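Local coordinates for protein sialyltransferase 0160 (Photobacterium damselae, PDB 4R84) that probably transfers sialic acid from a CMP-activated donor to acceptor sugars, as a glycosyltransferase of the GT-B structural group, at residues A[254-259]-A[307-312]. Residues are numbered along the deposited sequence; the frame is centred on the assembly and turned at random.
Sequences ETLEGE and HDLRDY
Tyr312 reaches across from helix 307-313 to put its ring against Leu256 and Glu257 of helix 252-267, joining two helices at the periphery of the first of the two Rossmann-like domains of this GT-B sialyltransferase. The two short segments run roughly parallel, 32° apart, but their axes come no closer than 11.6 Å, so side chains fill the space between them, the Tyr312 ring foremost. Its CB already points at the other helix, and CG anti to the backbone N (chi1 -174°) carries the ring on between Leu256 and Glu257.

The tight part is apolar. Leu256 CD1 lies 3.7 Å from Tyr312 CE2, approaching the ring obliquely, and the same methyl meets Leu309 CD1 at 4.0 Å. Both leucines are buried; Leu309 also packs on Leu243 and Trp246 of helix 237-246, while Leu256 touches Met278, so the pair is backed by that helix at one leucine and by a loop residue at the other.

Glu257 forms the solvent side. Its aliphatic CG presses on the ring at Tyr312 CE1, a close 3.3 Å, and the chain then runs on extended, with the carboxylate plane turned 50° from that of the ring. The phenol end finds its polar partner elsewhere: Tyr312 OH hydrogen-bonds Asn283, whose ND2 also binds the backbone O of Leu256. Towards helix 252-267, that hydroxyl stops 3.7 Å from Glu257 CA.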
loop_
_atom_site.group_PDB
_atom_site.type_symbol
_atom_site.label_atom_id
_atom_site.label_comp_id
_atom_site.label_asym_id
_atom_site.label_seq_id
_atom_site.Cartn_x
_atom_site.Cartn_y
_atom_site.Cartn_z
ATOM N N GLU A 254 -15.366 24.283 -2.505
ATOM C CA GLU A 254 -15.445 25.383 -1.549
ATOM C C GLU A 254 -15.721 24.864 -0.141
ATOM O O GLU A 254 -15.138 25.338 0.839
ATOM C CB GLU A 254 -16.540 26.367 -1.955
ATOM C CG GLU A 254 -16.598 27.611 -1.100
ATOM C CD GLU A 254 -17.734 28.524 -1.507
ATOM O OE1 GLU A 254 -18.056 28.560 -2.714
ATOM O OE2 GLU A 254 -18.317 29.188 -0.622
ATOM N N THR A 255 -16.607 23.879 -0.044
ATOM C CA THR A 255 -16.896 23.271 1.246
ATOM C C THR A 255 -15.645 22.553 1.773
ATOM O O THR A 255 -15.308 22.681 2.956
ATOM C CB THR A 255 -18.083 22.310 1.149
ATOM O OG1 THR A 255 -19.231 23.040 0.695
ATOM C CG2 THR A 255 -18.392 21.698 2.504
ATOM N N LEU A 256 -14.943 21.837 0.895
ATOM C CA LEU A 256 -13.692 21.175 1.277
ATOM C C LEU A 256 -12.690 22.157 1.870
ATOM O O LEU A 256 -12.167 21.944 2.971
ATOM C CB LEU A 256 -13.035 20.491 0.079
ATOM C CG LEU A 256 -13.441 19.075 -0.288
ATOM C CD1 LEU A 256 -12.440 18.497 -1.272
ATOM C CD2 LEU A 256 -13.545 18.221 0.961
ATOM N N GLU A 257 -12.439 23.235 1.134
ATOM C CA GLU A 257 -11.522 24.281 1.568
ATOM C C GLU A 257 -11.926 24.849 2.913
ATOM O O GLU A 257 -11.080 25.098 3.773
ATOM C CB GLU A 257 -11.480 25.410 0.535
ATOM C CG GLU A 257 -10.556 25.165 -0.644
ATOM C CD GLU A 257 -10.779 26.124 -1.783
ATOM O OE1 GLU A 257 -11.672 27.003 -1.673
ATOM O OE2 GLU A 257 -10.054 26.026 -2.817
ATOM N N GLY A 258 -13.230 25.012 3.100
ATOM C CA GLY A 258 -13.746 25.559 4.332
ATOM C C GLY A 258 -13.576 24.610 5.501
ATOM O O GLY A 258 -13.563 25.044 6.653
ATOM N N GLU A 259 -13.425 23.318 5.216
ATOM C CA GLU A 259 -13.305 22.334 6.285
ATOM C C GLU A 259 -11.856 21.991 6.656
ATOM O O GLU A 259 -11.620 21.213 7.587
ATOM C CB GLU A 259 -14.079 21.075 5.907
ATOM C CG GLU A 259 -15.570 21.253 6.172
ATOM C CD GLU A 259 -16.422 20.157 5.588
ATOM O OE1 GLU A 259 -17.643 20.155 5.862
ATOM O OE2 GLU A 259 -15.879 19.307 4.849
ATOM N N HIS A 307 -13.164 17.149 -12.022
ATOM C CA HIS A 307 -12.020 17.953 -12.438
ATOM C C HIS A 307 -11.643 18.956 -11.351
ATOM O O HIS A 307 -10.465 19.274 -11.168
ATOM C CB HIS A 307 -12.326 18.680 -13.746
ATOM C CG HIS A 307 -12.297 17.788 -14.945
ATOM N ND1 HIS A 307 -12.552 18.246 -16.220
ATOM C CD2 HIS A 307 -12.065 16.459 -15.060
ATOM C CE1 HIS A 307 -12.462 17.239 -17.072
ATOM N NE2 HIS A 307 -12.168 16.144 -16.394
ATOM N N ASP A 308 -12.645 19.451 -10.626
ATOM C CA ASP A 308 -12.387 20.414 -9.565
ATOM C C ASP A 308 -11.653 19.745 -8.394
ATOM O O ASP A 308 -10.780 20.363 -7.770
ATOM C CB ASP A 308 -13.688 21.081 -9.102
ATOM C CG ASP A 308 -14.752 20.086 -8.655
ATOM O OD1 ASP A 308 -14.545 18.856 -8.781
ATOM O OD2 ASP A 308 -15.822 20.553 -8.204
ATOM N N LEU A 309 -11.985 18.487 -8.107
ATOM C CA LEU A 309 -11.246 17.744 -7.085
ATOM C C LEU A 309 -9.828 17.428 -7.564
ATOM O O LEU A 309 -8.857 17.558 -6.803
ATOM C CB LEU A 309 -11.986 16.457 -6.705
ATOM C CG LEU A 309 -11.212 15.621 -5.675
ATOM C CD1 LEU A 309 -11.043 16.389 -4.365
ATOM C CD2 LEU A 309 -11.905 14.279 -5.419
ATOM N N ARG A 310 -9.706 17.048 -8.834
ATOM C CA ARG A 310 -8.398 16.804 -9.443
ATOM C C ARG A 310 -7.456 17.986 -9.238
ATOM O O ARG A 310 -6.290 17.826 -8.816
ATOM C CB ARG A 310 -8.551 16.546 -10.942
ATOM C CG ARG A 310 -7.241 16.282 -11.651
ATOM C CD ARG A 310 -7.436 16.282 -13.138
ATOM N NE ARG A 310 -7.999 17.550 -13.607
ATOM C CZ ARG A 310 -8.475 17.737 -14.830
ATOM N NH1 ARG A 310 -8.470 16.729 -15.694
ATOM N NH2 ARG A 310 -8.973 18.914 -15.183
ATOM N N ASP A 311 -7.981 19.174 -9.501
ATOM C CA ASP A 311 -7.202 20.397 -9.340
ATOM C C ASP A 311 -6.888 20.667 -7.876
ATOM O O ASP A 311 -5.793 21.119 -7.547
ATOM C CB ASP A 311 -7.942 21.589 -9.944
ATOM C CG ASP A 311 -8.084 21.482 -11.451
ATOM O OD1 ASP A 311 -7.303 20.725 -12.069
ATOM O OD2 ASP A 311 -8.976 22.154 -12.015
ATOM N N TYR A 312 -7.850 20.366 -7.008
ATOM C CA TYR A 312 -7.713 20.597 -5.570
ATOM C C TYR A 312 -6.648 19.703 -4.956
ATOM O O TYR A 312 -5.925 20.123 -4.051
ATOM C CB TYR A 312 -9.050 20.359 -4.859
ATOM C CG TYR A 312 -9.050 20.716 -3.388
ATOM C CD1 TYR A 312 -9.008 22.040 -2.980
ATOM C CD2 TYR A 312 -9.084 19.727 -2.406
ATOM C CE1 TYR A 312 -9.006 22.375 -1.642
ATOM C CE2 TYR A 312 -9.089 20.049 -1.064
ATOM C CZ TYR A 312 -9.054 21.383 -0.684
ATOM O OH TYR A 312 -9.056 21.736 0.647
#